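Trp repressor binding protein WrbA (Deinococcus radiodurans, PDB 1YDG) catalyses the reduction of quinones to quinols by NADH or NADPH, working as a homotetrameric flavoprotein that binds one FMN per subunit. Local coordinates at residues Leu9-Tyr14 with Val38-Val43; Lys116-Met121 with Met143-Val148; Ala71-Leu76 with Asp102-Leu107; Thr150-Thr155 with Arg187-Arg192. One frame throughout, in Å; residues are numbered along the deposited sequence.

Contact 1 (Leu9-Tyr14 with Val38-Val43); sequences LAIVFY and VRLLKV
Ile11 N donates to Arg39 O at 2.8 Å with an angle of 172° at the hydrogen, one of five backbone hydrogen bonds that join Leu9-Tyr14 to Val38-Val43. These are neighbouring parallel strands of the first beta-alpha-beta unit of the flavodoxin-like fold, with helix 19-33 as the crossover. Donors alternate as parallel pairing requires: Arg39 N to Leu9 O, Leu41 N to Ile11 O, Phe13 N to Leu41 O and Val43 N to Phe13 O. Leu41 O also receives a CA-H contact from Val12 CA at 3.4 Å.

Two charged ends are held outside the pair: Arg39 forms a salt bridge with Asp75, and Lys42 bonds to Met65 O. Tyr14 OH links to Glu45 and to Ser16, an FMN-binding residue.

Helix 19-33 packs on the sheet face of Ile11, Phe13 and Leu40, all of which touch Ala24. A chi1 of 76° sets CG of Phe13 between its own backbone N and carbonyl carbon. The ring turns back over the partner strand, where Lys42 CA sits 4.2 Å from the ring centroid, over the face, as a CH-pi contact. Leu40 CD1 approaches the same ring obliquely, 3.5 Å from Phe13 CE2.

On the reverse face Leu41 CD1 lies 4.1 Å from Ala10 CB and also meets Val12 CG2. Further along, the Val12 and Val43 side chains cross at about a right angle, with Val12 CG1 3.6 Å from Val43 CG2.

Contact 2 (Lys116-Met121 with Met143-Val148); sequences KTFSAM and MHWGAV
Trp145, just beyond the end of helix 131-144, is where Met143-Val148 first meets Lys116-Met121, in a beta-alpha-beta unit of the flavodoxin-like fold that runs from strand 117-124 through this helix to strand 148-149. Its six-membered ring lies with centroid 5.8 Å from that of the Phe118 ring. The planes stand at 88°, but the approach is oblique, and Trp145 CZ3 is 4.1 Å from Phe118 CE1. Phe90 of the third subunit, an FMN-binding residue, meets the indole edge-to-face, which ties this helix end to the tetramer.

Gly146 then ends the helix in a Schellman motif: its phi is positive (66°), and its N bonds back to Met143 O. The chain is thereby redirected toward the sheet.

Ala147 comes next, its methyl lying against strand 117-124: CB is 3.5 Å from Lys116 O and also touches Phe118 CB. Val148 makes the one parallel bridge, with Thr117, and its backbone bonds twice to the neighbouring strand. Its N donates to Lys116 O at 2.9 Å, while its carbonyl accepts from Phe118 N at 3.0 Å. The same Val148 O lies 3.1 Å from Thr117 CA, a CA-H...O contact.

Contact 3 (Ala71-Leu76 with Asp102-Leu107); sequences ATPADL and DTLGGL
Leu76 and Leu104 both carry CG anti to the carbonyl carbon (chi1 -52° and -54°), and from there their branches meet methyl to methyl. Leu76 CD1 is 3.8 Å from Leu104 CD1, and the side chains cross at about a right angle. In this flavodoxin-like domain the contact joins the starts of two short helices, 73-78 and 105-109; Leu104 occupies the N-cap position of the second.

Leu107 is turned differently. Its chi1 of -110° lies well away from a staggered value and carries CG toward the first helix. Leu107 CD1 ends 3.2 Å from Pro73 O, a close approach that suggests local strain or an imperfectly placed side chain.

The ring of Pro73 faces Thr103, Leu104 and Leu107 together. Pro73 CB rests 3.9 Å from Leu104 CD2, and Leu107 CD1 reaches the same ring carbon. No hydrogen bond crosses between the two segments; the contact is mainly one of apolar side chains. Within Ala71-Leu76, Asp75 OD2 accepts from Thr72 N at 3.0 Å, on the anti side of the carboxylate.

Inward, Leu76 packs on Val12, Ile82 and Phe84 of the central sheet, and Leu104 touches Trp145. Asp102 OD2 accepts from Ser95 N of the third subunit, bringing a tetramer interface close by. Thr103 bonds by OG1 to Phe100 O. The Thr103 and Pro73 side chains cross at about a right angle, with Thr103 OG1 3.6 Å from Pro73 CG.

Contact 4 (Thr150-Thr155 with Arg187-Arg192); sequences TPPGYT and RHQVRR
Thr155 and His188 cross at about a right angle, with the hydroxyl at the edge of the imidazole. His188 NE2 donates to Thr155 OG1 at 2.6 Å, and the oxygen is only 3° out of the ring plane. A chi1 of 53° puts OG1 between the threonine's own backbone N and carbonyl carbon, where it can donate in turn to Pro152 O at 2.8 Å. Two bonds thus fix the hydroxyl, and the chain of donors may polarise it. On the far side of the ring His188 ND1 takes a weak bond from Arg191 NH2.

Arg192 is extended from CG to NE and passes the same threonine at about a right angle. Thr155 CG2 sits 3.8 Å above one face of the guanidinium, offset toward its rim. The helix carrying these residues, 180-204, is the last of the flavodoxin-like fold, and the loop following strand 148-149 lies against it.

Both parts face the second subunit: Pro151 packs on Met143 of that subunit, and Asn115 of that subunit accepts from Arg192 NH1, whereas Arg192 NE is buried without a partner in the model. A water in the guanidinium plane takes a bond from Arg192 NH2 and donates to Pro151 O at 2.6 Å. Gln189 crosses Pro152 obliquely, its CD 4.0 Å from Pro152 CD, while its amide binds Ser119, Ala120 O and Ala169 N. Another water bridges the backbones, donating to Thr150 O at 2.8 Å and to Gln189 O at 2.9 Å.

Overall arrangement
Along the chain contacts 1, 3, 2 and 4 follow in series, each closing before the next opens, and all belong to one flavodoxin-like domain. Contacts 1 and 2 share its central sheet, their centres 15 Å apart and each within its own beta-alpha-beta unit. Contact 3 touches both: Lys42 O probably bonds to Ala71 N, and Lys116 NZ lies near Leu76 O. Contact 4 adjoins contact 2 where Phe118 O meets Thr150 N, and these two also reach the second subunit. Contacts 3 and 4 lie on opposite sides of the chain's centre, 25 Å apart between centres. The sheet is thus common to contacts 1 and 2, while contacts 2 and 4 lead from it to a subunit interface.

Contact 1 (Leu9-Tyr14 with Val38-Val43)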
loop_
_atom_site.group_PDB
_atom_site.type_symbol
_atom_site.label_atom_id
_atom_site.label_comp_id
_atom_site.label_asym_id
_atom_site.label_seq_id
_atom_site.Cartn_x
_atom_site.Cartn_y
_atom_site.Cartn_z
ATOM N N LEU B 9 1.443 -10.776 -26.017
ATOM C CA LEU B 9 1.422 -9.627 -25.139
ATOM C C LEU B 9 0.117 -8.902 -25.307
ATOM O O LEU B 9 -0.195 -8.465 -26.404
ATOM C CB LEU B 9 2.585 -8.677 -25.483
ATOM C CG LEU B 9 2.638 -7.319 -24.792
ATOM C CD1 LEU B 9 2.917 -7.427 -23.280
ATOM C CD2 LEU B 9 3.663 -6.366 -25.465
ATOM N N ALA B 10 -0.632 -8.774 -24.215
ATOM C CA ALA B 10 -1.859 -7.979 -24.171
ATOM C C ALA B 10 -1.618 -6.705 -23.386
ATOM O O ALA B 10 -1.233 -6.765 -22.208
ATOM C CB ALA B 10 -2.978 -8.764 -23.517
ATOM N N ILE B 11 -1.867 -5.565 -24.031
ATOM C CA ILE B 11 -1.860 -4.251 -23.377
ATOM C C ILE B 11 -3.309 -3.870 -23.167
ATOM O O ILE B 11 -4.019 -3.600 -24.143
ATOM C CB ILE B 11 -1.189 -3.161 -24.246
ATOM C CG1 ILE B 11 0.164 -3.621 -24.818
ATOM C CG2 ILE B 11 -1.036 -1.857 -23.472
ATOM C CD1 ILE B 11 1.166 -4.028 -23.803
ATOM N N VAL B 12 -3.755 -3.885 -21.910
ATOM C CA VAL B 12 -5.132 -3.552 -21.537
ATOM C C VAL B 12 -5.084 -2.211 -20.804
ATOM O O VAL B 12 -4.393 -2.065 -19.774
ATOM C CB VAL B 12 -5.780 -4.620 -20.623
ATOM C CG1 VAL B 12 -7.203 -4.225 -20.252
ATOM C CG2 VAL B 12 -5.771 -5.971 -21.287
ATOM N N PHE B 13 -5.751 -1.215 -21.376
ATOM C CA PHE B 13 -5.659 0.150 -20.879
ATOM C C PHE B 13 -7.034 0.786 -20.825
ATOM O O PHE B 13 -7.900 0.525 -21.682
ATOM C CB PHE B 13 -4.713 0.991 -21.748
ATOM C CG PHE B 13 -5.316 1.409 -23.060
ATOM C CD1 PHE B 13 -5.907 2.661 -23.197
ATOM C CD2 PHE B 13 -5.342 0.530 -24.127
ATOM C CE1 PHE B 13 -6.490 3.037 -24.377
ATOM C CE2 PHE B 13 -5.933 0.898 -25.329
ATOM C CZ PHE B 13 -6.510 2.144 -25.456
ATOM N N TYR B 14 -7.257 1.569 -19.777
ATOM C CA TYR B 14 -8.359 2.507 -19.743
ATOM C C TYR B 14 -7.817 3.909 -20.006
ATOM O O TYR B 14 -6.735 4.265 -19.524
ATOM C CB TYR B 14 -9.124 2.493 -18.410
ATOM C CG TYR B 14 -10.215 3.520 -18.477
ATOM C CD1 TYR B 14 -11.315 3.321 -19.293
ATOM C CD2 TYR B 14 -10.071 4.757 -17.853
ATOM C CE1 TYR B 14 -12.299 4.307 -19.429
ATOM C CE2 TYR B 14 -11.033 5.761 -17.995
ATOM C CZ TYR B 14 -12.147 5.520 -18.785
ATOM O OH TYR B 14 -13.092 6.485 -18.937
ATOM N N VAL B 38 1.297 -8.682 -30.455
ATOM C CA VAL B 38 0.665 -7.717 -29.557
ATOM C C VAL B 38 -0.832 -7.526 -29.806
ATOM O O VAL B 38 -1.269 -7.401 -30.952
ATOM C CB VAL B 38 1.363 -6.343 -29.653
ATOM C CG1 VAL B 38 0.884 -5.422 -28.549
ATOM C CG2 VAL B 38 2.903 -6.502 -29.584
ATOM N N ARG B 39 -1.604 -7.504 -28.724
ATOM C CA ARG B 39 -2.967 -6.953 -28.742
ATOM C C ARG B 39 -3.011 -5.677 -27.919
ATOM O O ARG B 39 -2.690 -5.695 -26.743
ATOM C CB ARG B 39 -3.994 -7.935 -28.177
ATOM C CG ARG B 39 -4.114 -9.181 -28.995
ATOM C CD ARG B 39 -5.216 -10.083 -28.471
ATOM N NE ARG B 39 -5.314 -11.271 -29.299
ATOM C CZ ARG B 39 -5.990 -12.371 -28.988
ATOM N NH1 ARG B 39 -6.691 -12.447 -27.863
ATOM N NH2 ARG B 39 -5.978 -13.391 -29.833
ATOM N N LEU B 40 -3.429 -4.587 -28.549
ATOM C CA LEU B 40 -3.792 -3.358 -27.875
ATOM C C LEU B 40 -5.300 -3.344 -27.687
ATOM O O LEU B 40 -6.049 -3.391 -28.663
ATOM C CB LEU B 40 -3.364 -2.171 -28.730
ATOM C CG LEU B 40 -3.726 -0.756 -28.289
ATOM C CD1 LEU B 40 -3.104 -0.487 -26.958
ATOM C CD2 LEU B 40 -3.227 0.243 -29.331
ATOM N N LEU B 41 -5.732 -3.268 -26.433
ATOM C CA LEU B 41 -7.120 -3.509 -26.034
ATOM C C LEU B 41 -7.592 -2.437 -25.071
ATOM O O LEU B 41 -6.974 -2.188 -24.028
ATOM C CB LEU B 41 -7.226 -4.870 -25.345
ATOM C CG LEU B 41 -6.741 -6.058 -26.175
ATOM C CD1 LEU B 41 -6.381 -7.200 -25.253
ATOM C CD2 LEU B 41 -7.784 -6.471 -27.189
ATOM N N LYS B 42 -8.710 -1.811 -25.390
ATOM C CA LYS B 42 -9.249 -0.774 -24.512
ATOM C C LYS B 42 -10.232 -1.366 -23.513
ATOM O O LYS B 42 -10.962 -2.343 -23.795
ATOM C CB LYS B 42 -9.900 0.351 -25.335
ATOM C CG LYS B 42 -11.199 -0.038 -25.992
ATOM C CD LYS B 42 -11.771 1.031 -26.910
ATOM C CE LYS B 42 -13.092 0.539 -27.539
ATOM N NZ LYS B 42 -13.375 1.156 -28.873
ATOM N N VAL B 43 -10.272 -0.755 -22.339
ATOM C CA VAL B 43 -11.234 -1.119 -21.322
ATOM C C VAL B 43 -12.577 -0.446 -21.639
ATOM O O VAL B 43 -12.654 0.762 -21.851
ATOM C CB VAL B 43 -10.734 -0.721 -19.892
ATOM C CG1 VAL B 43 -11.835 -0.867 -18.857
ATOM C CG2 VAL B 43 -9.513 -1.545 -19.477
#

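Contact 2 (Lys116-Met121 with Met143-Val148)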
loop_
_atom_site.group_PDB
_atom_site.type_symbol
_atom_site.label_atom_id
_atom_site.label_comp_id
_atom_site.label_asym_id
_atom_site.label_seq_id
_atom_site.Cartn_x
_atom_site.Cartn_y
_atom_site.Cartn_z
ATOM N N LYS B 116 1.328 -15.852 -15.652
ATOM C CA LYS B 116 1.512 -14.877 -16.718
ATOM C C LYS B 116 2.317 -13.720 -16.133
ATOM O O LYS B 116 2.197 -13.426 -14.951
ATOM C CB LYS B 116 0.168 -14.401 -17.249
ATOM C CG LYS B 116 -0.611 -15.479 -17.957
ATOM C CD LYS B 116 -2.076 -15.141 -18.071
ATOM C CE LYS B 116 -2.881 -16.366 -18.549
ATOM N NZ LYS B 116 -2.525 -16.831 -19.934
ATOM N N THR B 117 3.174 -13.099 -16.927
ATOM C CA THR B 117 3.889 -11.918 -16.431
ATOM C C THR B 117 2.957 -10.731 -16.442
ATOM O O THR B 117 2.025 -10.672 -17.241
ATOM C CB THR B 117 5.156 -11.604 -17.191
ATOM O OG1 THR B 117 4.840 -11.318 -18.544
ATOM C CG2 THR B 117 6.145 -12.772 -17.124
ATOM N N PHE B 118 3.221 -9.801 -15.535
ATOM C CA PHE B 118 2.378 -8.662 -15.289
ATOM C C PHE B 118 3.198 -7.450 -14.911
ATOM O O PHE B 118 4.038 -7.522 -14.012
ATOM C CB PHE B 118 1.443 -8.930 -14.133
ATOM C CG PHE B 118 0.463 -7.826 -13.901
ATOM C CD1 PHE B 118 -0.728 -7.783 -14.623
ATOM C CD2 PHE B 118 0.738 -6.802 -13.001
ATOM C CE1 PHE B 118 -1.650 -6.748 -14.419
ATOM C CE2 PHE B 118 -0.173 -5.766 -12.789
ATOM C CZ PHE B 118 -1.369 -5.733 -13.514
ATOM N N SER B 119 2.929 -6.331 -15.577
ATOM C CA SER B 119 3.411 -5.026 -15.115
ATOM C C SER B 119 2.324 -3.991 -15.382
ATOM O O SER B 119 1.310 -4.291 -16.024
ATOM C CB SER B 119 4.720 -4.642 -15.803
ATOM O OG SER B 119 4.494 -4.088 -17.075
ATOM N N ALA B 120 2.506 -2.791 -14.849
ATOM C CA ALA B 120 1.451 -1.801 -14.888
ATOM C C ALA B 120 1.980 -0.397 -15.149
ATOM O O ALA B 120 3.156 -0.117 -14.957
ATOM C CB ALA B 120 0.656 -1.847 -13.580
ATOM N N MET B 121 1.084 0.473 -15.599
ATOM C CA MET B 121 1.399 1.859 -15.951
ATOM C C MET B 121 0.239 2.717 -15.522
ATOM O O MET B 121 -0.895 2.231 -15.370
ATOM C CB MET B 121 1.587 2.048 -17.461
ATOM C CG MET B 121 2.671 1.212 -18.094
ATOM S SD MET B 121 2.916 1.550 -19.864
ATOM C CE MET B 121 1.281 1.381 -20.517
ATOM N N MET B 143 -1.286 -10.342 -7.791
ATOM C CA MET B 143 -0.776 -11.369 -6.884
ATOM C C MET B 143 -1.824 -12.428 -6.564
ATOM O O MET B 143 -1.486 -13.603 -6.401
ATOM C CB MET B 143 -0.264 -10.781 -5.587
ATOM C CG MET B 143 0.916 -9.851 -5.793
ATOM S SD MET B 143 1.815 -9.543 -4.292
ATOM C CE MET B 143 2.882 -8.195 -4.808
ATOM N N HIS B 144 -3.081 -12.008 -6.475
ATOM C CA HIS B 144 -4.181 -12.943 -6.261
ATOM C C HIS B 144 -4.266 -13.992 -7.381
ATOM O O HIS B 144 -4.719 -15.106 -7.146
ATOM C CB HIS B 144 -5.507 -12.186 -6.108
ATOM C CG HIS B 144 -5.659 -11.488 -4.796
ATOM N ND1 HIS B 144 -6.586 -11.870 -3.851
ATOM C CD2 HIS B 144 -4.993 -10.437 -4.263
ATOM C CE1 HIS B 144 -6.495 -11.076 -2.802
ATOM N NE2 HIS B 144 -5.530 -10.201 -3.024
ATOM N N TRP B 145 -3.776 -13.632 -8.567
ATOM C CA TRP B 145 -3.763 -14.497 -9.751
ATOM C C TRP B 145 -2.548 -15.410 -9.848
ATOM O O TRP B 145 -2.498 -16.233 -10.743
ATOM C CB TRP B 145 -3.777 -13.677 -11.053
ATOM C CG TRP B 145 -4.773 -12.570 -11.134
ATOM C CD1 TRP B 145 -5.904 -12.419 -10.388
ATOM C CD2 TRP B 145 -4.756 -11.488 -12.065
ATOM N NE1 TRP B 145 -6.573 -11.289 -10.774
ATOM C CE2 TRP B 145 -5.892 -10.700 -11.807
ATOM C CE3 TRP B 145 -3.876 -11.100 -13.086
ATOM C CZ2 TRP B 145 -6.177 -9.530 -12.528
ATOM C CZ3 TRP B 145 -4.159 -9.935 -13.814
ATOM C CH2 TRP B 145 -5.293 -9.164 -13.523
ATOM N N GLY B 146 -1.563 -15.239 -8.968
ATOM C CA GLY B 146 -0.288 -15.935 -9.099
ATOM C C GLY B 146 0.470 -15.490 -10.339
ATOM O O GLY B 146 1.177 -16.275 -10.966
ATOM N N ALA B 147 0.324 -14.222 -10.693
ATOM C CA ALA B 147 1.106 -13.640 -11.764
ATOM C C ALA B 147 2.564 -13.523 -11.309
ATOM O O ALA B 147 2.863 -13.536 -10.109
ATOM C CB ALA B 147 0.557 -12.280 -12.131
ATOM N N VAL B 148 3.454 -13.452 -12.287
ATOM C CA VAL B 148 4.855 -13.158 -12.083
ATOM C C VAL B 148 5.035 -11.682 -12.387
ATOM O O VAL B 148 4.896 -11.263 -13.538
ATOM C CB VAL B 148 5.689 -14.027 -13.029
ATOM C CG1 VAL B 148 7.196 -13.699 -12.946
ATOM C CG2 VAL B 148 5.423 -15.473 -12.728
#

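Contact 3 (Ala71-Leu76 with Asp102-Leu107)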
loop_
_atom_site.group_PDB
_atom_site.type_symbol
_atom_site.label_atom_id
_atom_site.label_comp_id
_atom_site.label_asym_id
_atom_site.label_seq_id
_atom_site.Cartn_x
_atom_site.Cartn_y
_atom_site.Cartn_z
ATOM N N ALA B 71 -11.363 -4.954 -24.456
ATOM C CA ALA B 71 -10.768 -6.050 -23.711
ATOM C C ALA B 71 -11.830 -6.971 -23.116
ATOM O O ALA B 71 -12.852 -6.519 -22.589
ATOM C CB ALA B 71 -9.843 -5.506 -22.611
ATOM N N THR B 72 -11.553 -8.268 -23.199
ATOM C CA THR B 72 -12.380 -9.299 -22.604
ATOM C C THR B 72 -11.454 -10.263 -21.856
ATOM O O THR B 72 -10.252 -10.318 -22.135
ATOM C CB THR B 72 -13.177 -10.060 -23.707
ATOM O OG1 THR B 72 -12.285 -10.837 -24.505
ATOM C CG2 THR B 72 -13.927 -9.097 -24.600
ATOM N N PRO B 73 -11.999 -11.039 -20.909
ATOM C CA PRO B 73 -11.174 -12.015 -20.187
ATOM C C PRO B 73 -10.324 -12.965 -21.062
ATOM O O PRO B 73 -9.195 -13.250 -20.715
ATOM C CB PRO B 73 -12.195 -12.775 -19.375
ATOM C CG PRO B 73 -13.262 -11.771 -19.128
ATOM C CD PRO B 73 -13.384 -11.041 -20.412
ATOM N N ALA B 74 -10.863 -13.427 -22.194
ATOM C CA ALA B 74 -10.133 -14.313 -23.105
ATOM C C ALA B 74 -8.821 -13.749 -23.651
ATOM O O ALA B 74 -7.932 -14.506 -24.068
ATOM C CB ALA B 74 -11.039 -14.728 -24.269
ATOM N N ASP B 75 -8.702 -12.425 -23.674
ATOM C CA ASP B 75 -7.450 -11.765 -24.026
ATOM C C ASP B 75 -6.347 -12.095 -23.007
ATOM O O ASP B 75 -5.172 -12.310 -23.383
ATOM C CB ASP B 75 -7.652 -10.237 -24.114
ATOM C CG ASP B 75 -8.503 -9.814 -25.338
ATOM O OD1 ASP B 75 -8.227 -10.289 -26.463
ATOM O OD2 ASP B 75 -9.429 -8.993 -25.159
ATOM N N LEU B 76 -6.715 -12.154 -21.726
ATOM C CA LEU B 76 -5.737 -12.532 -20.698
ATOM C C LEU B 76 -5.437 -14.032 -20.710
ATOM O O LEU B 76 -4.310 -14.421 -20.449
ATOM C CB LEU B 76 -6.171 -12.072 -19.311
ATOM C CG LEU B 76 -6.544 -10.590 -19.179
ATOM C CD1 LEU B 76 -6.602 -10.208 -17.736
ATOM C CD2 LEU B 76 -5.594 -9.660 -19.922
ATOM N N ASP B 102 -13.133 -7.124 -12.296
ATOM C CA ASP B 102 -14.212 -7.888 -11.674
ATOM C C ASP B 102 -14.869 -8.905 -12.623
ATOM O O ASP B 102 -15.567 -9.804 -12.152
ATOM C CB ASP B 102 -15.253 -6.956 -11.028
ATOM C CG ASP B 102 -14.735 -6.263 -9.765
ATOM O OD1 ASP B 102 -13.571 -6.524 -9.386
ATOM O OD2 ASP B 102 -15.490 -5.454 -9.141
ATOM N N THR B 103 -14.630 -8.812 -13.933
ATOM C CA THR B 103 -15.095 -9.862 -14.862
ATOM C C THR B 103 -14.186 -11.078 -14.930
ATOM O O THR B 103 -14.546 -12.076 -15.545
ATOM C CB THR B 103 -15.288 -9.356 -16.303
ATOM O OG1 THR B 103 -14.018 -9.044 -16.905
ATOM C CG2 THR B 103 -16.208 -8.185 -16.315
ATOM N N LEU B 104 -13.031 -11.011 -14.270
ATOM C CA LEU B 104 -12.031 -12.068 -14.340
ATOM C C LEU B 104 -12.199 -13.208 -13.330
ATOM O O LEU B 104 -11.316 -14.044 -13.217
ATOM C CB LEU B 104 -10.625 -11.454 -14.186
ATOM C CG LEU B 104 -10.273 -10.313 -15.137
ATOM C CD1 LEU B 104 -8.935 -9.722 -14.752
ATOM C CD2 LEU B 104 -10.280 -10.778 -16.597
ATOM N N GLY B 105 -13.321 -13.262 -12.616
ATOM C CA GLY B 105 -13.530 -14.288 -11.599
ATOM C C GLY B 105 -13.567 -15.727 -12.103
ATOM O O GLY B 105 -12.990 -16.625 -11.491
ATOM N N GLY B 106 -14.240 -15.955 -13.221
ATOM C CA GLY B 106 -14.323 -17.301 -13.797
ATOM C C GLY B 106 -12.980 -17.781 -14.294
ATOM O O GLY B 106 -12.569 -18.911 -14.031
ATOM N N LEU B 107 -12.284 -16.922 -15.024
ATOM C CA LEU B 107 -10.907 -17.218 -15.460
ATOM C C LEU B 107 -9.952 -17.513 -14.297
ATOM O O LEU B 107 -9.098 -18.412 -14.379
ATOM C CB LEU B 107 -10.322 -16.039 -16.238
ATOM C CG LEU B 107 -10.058 -16.093 -17.730
ATOM C CD1 LEU B 107 -8.972 -15.041 -18.019
ATOM C CD2 LEU B 107 -9.621 -17.452 -18.215
#

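Contact 4 (Thr150-Thr155 with Arg187-Arg192)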
loop_
_atom_site.group_PDB
_atom_site.type_symbol
_atom_site.label_atom_id
_atom_site.label_comp_id
_atom_site.label_asym_id
_atom_site.label_seq_id
_atom_site.Cartn_x
_atom_site.Cartn_y
_atom_site.Cartn_z
ATOM N N THR B 150 6.606 -8.195 -13.142
ATOM C CA THR B 150 7.835 -7.745 -13.790
ATOM C C THR B 150 7.943 -6.218 -13.879
ATOM O O THR B 150 8.052 -5.655 -14.968
ATOM C CB THR B 150 8.007 -8.318 -15.201
ATOM O OG1 THR B 150 6.949 -7.840 -16.051
ATOM C CG2 THR B 150 8.048 -9.827 -15.170
ATOM N N PRO B 151 7.990 -5.543 -12.727
ATOM C CA PRO B 151 8.095 -4.090 -12.787
ATOM C C PRO B 151 9.496 -3.674 -13.304
ATOM O O PRO B 151 10.436 -4.458 -13.202
ATOM C CB PRO B 151 7.870 -3.685 -11.339
ATOM C CG PRO B 151 8.470 -4.787 -10.561
ATOM C CD PRO B 151 8.026 -6.030 -11.337
ATOM N N PRO B 152 9.625 -2.467 -13.876
ATOM C CA PRO B 152 10.897 -2.046 -14.458
ATOM C C PRO B 152 12.040 -1.787 -13.484
ATOM O O PRO B 152 13.195 -1.915 -13.877
ATOM C CB PRO B 152 10.547 -0.741 -15.174
ATOM C CG PRO B 152 9.340 -0.253 -14.546
ATOM C CD PRO B 152 8.582 -1.445 -14.045
ATOM N N GLY B 153 11.745 -1.421 -12.247
ATOM C CA GLY B 153 12.792 -0.929 -11.354
ATOM C C GLY B 153 13.578 0.176 -12.056
ATOM O O GLY B 153 13.007 0.980 -12.805
ATOM N N TYR B 154 14.887 0.203 -11.832
ATOM C CA TYR B 154 15.760 1.181 -12.472
ATOM C C TYR B 154 16.694 0.506 -13.469
ATOM O O TYR B 154 17.844 0.916 -13.639
ATOM C CB TYR B 154 16.571 1.925 -11.412
ATOM C CG TYR B 154 15.734 2.781 -10.499
ATOM C CD1 TYR B 154 15.212 2.264 -9.325
ATOM C CD2 TYR B 154 15.474 4.116 -10.804
ATOM C CE1 TYR B 154 14.442 3.036 -8.483
ATOM C CE2 TYR B 154 14.716 4.901 -9.963
ATOM C CZ TYR B 154 14.199 4.350 -8.802
ATOM O OH TYR B 154 13.446 5.112 -7.957
ATOM N N THR B 155 16.193 -0.511 -14.155
ATOM C CA THR B 155 17.042 -1.320 -15.018
ATOM C C THR B 155 17.511 -0.601 -16.299
ATOM O O THR B 155 18.349 -1.140 -17.031
ATOM C CB THR B 155 16.388 -2.685 -15.332
ATOM O OG1 THR B 155 15.065 -2.493 -15.839
ATOM C CG2 THR B 155 16.336 -3.540 -14.065
ATOM N N ARG B 187 8.821 2.041 -23.269
ATOM C CA ARG B 187 9.490 1.107 -24.190
ATOM C C ARG B 187 10.343 0.070 -23.466
ATOM O O ARG B 187 10.316 -1.125 -23.789
ATOM C CB ARG B 187 10.376 1.862 -25.197
ATOM C CG ARG B 187 9.625 2.722 -26.219
ATOM C CD ARG B 187 10.500 3.110 -27.454
ATOM N NE ARG B 187 11.621 4.024 -27.157
ATOM C CZ ARG B 187 11.555 5.363 -27.133
ATOM N NH1 ARG B 187 10.415 6.007 -27.357
ATOM N NH2 ARG B 187 12.644 6.074 -26.867
ATOM N N HIS B 188 11.126 0.533 -22.504
ATOM C CA HIS B 188 12.025 -0.336 -21.757
ATOM C C HIS B 188 11.251 -1.324 -20.895
ATOM O O HIS B 188 11.558 -2.530 -20.878
ATOM C CB HIS B 188 12.982 0.490 -20.888
ATOM C CG HIS B 188 13.755 -0.334 -19.901
ATOM N ND1 HIS B 188 14.789 -1.169 -20.278
ATOM C CD2 HIS B 188 13.611 -0.492 -18.562
ATOM C CE1 HIS B 188 15.261 -1.792 -19.209
ATOM N NE2 HIS B 188 14.567 -1.393 -18.154
ATOM N N GLN B 189 10.254 -0.804 -20.189
ATOM C CA GLN B 189 9.365 -1.634 -19.357
ATOM C C GLN B 189 8.796 -2.818 -20.131
ATOM O O GLN B 189 8.836 -3.947 -19.648
ATOM C CB GLN B 189 8.226 -0.811 -18.784
ATOM C CG GLN B 189 7.298 -1.605 -17.855
ATOM C CD GLN B 189 6.228 -0.760 -17.231
ATOM O OE1 GLN B 189 6.432 0.428 -16.973
ATOM N NE2 GLN B 189 5.060 -1.371 -16.960
ATOM N N VAL B 190 8.291 -2.542 -21.327
ATOM C CA VAL B 190 7.647 -3.550 -22.164
ATOM C C VAL B 190 8.690 -4.473 -22.791
ATOM O O VAL B 190 8.525 -5.682 -22.771
ATOM C CB VAL B 190 6.774 -2.897 -23.259
ATOM C CG1 VAL B 190 6.159 -3.963 -24.199
ATOM C CG2 VAL B 190 5.652 -2.048 -22.629
ATOM N N ARG B 191 9.772 -3.900 -23.327
ATOM C CA ARG B 191 10.830 -4.691 -23.946
ATOM C C ARG B 191 11.385 -5.687 -22.913
ATOM O O ARG B 191 11.567 -6.868 -23.179
ATOM C CB ARG B 191 11.918 -3.752 -24.508
ATOM C CG ARG B 191 13.210 -4.408 -24.977
ATOM C CD ARG B 191 14.168 -3.378 -25.608
ATOM N NE ARG B 191 14.709 -2.465 -24.588
ATOM C CZ ARG B 191 14.514 -1.137 -24.519
ATOM N NH1 ARG B 191 13.798 -0.476 -25.433
ATOM N NH2 ARG B 191 15.066 -0.452 -23.515
ATOM N N ARG B 192 11.611 -5.190 -21.714
ATOM C CA ARG B 192 12.129 -6.004 -20.637
ATOM C C ARG B 192 11.170 -7.121 -20.260
ATOM O O ARG B 192 11.583 -8.261 -20.086
ATOM C CB ARG B 192 12.388 -5.101 -19.447
ATOM C CG ARG B 192 12.660 -5.824 -18.178
ATOM C CD ARG B 192 12.964 -4.804 -17.071
ATOM N NE ARG B 192 12.847 -5.457 -15.781
ATOM C CZ ARG B 192 13.762 -6.264 -15.277
ATOM N NH1 ARG B 192 14.882 -6.511 -15.950
ATOM N NH2 ARG B 192 13.557 -6.831 -14.099
HETATM O O HOH W 1 9.476 -4.186 -16.854
HETATM O O HOH W 2 10.896 -6.987 -12.570
#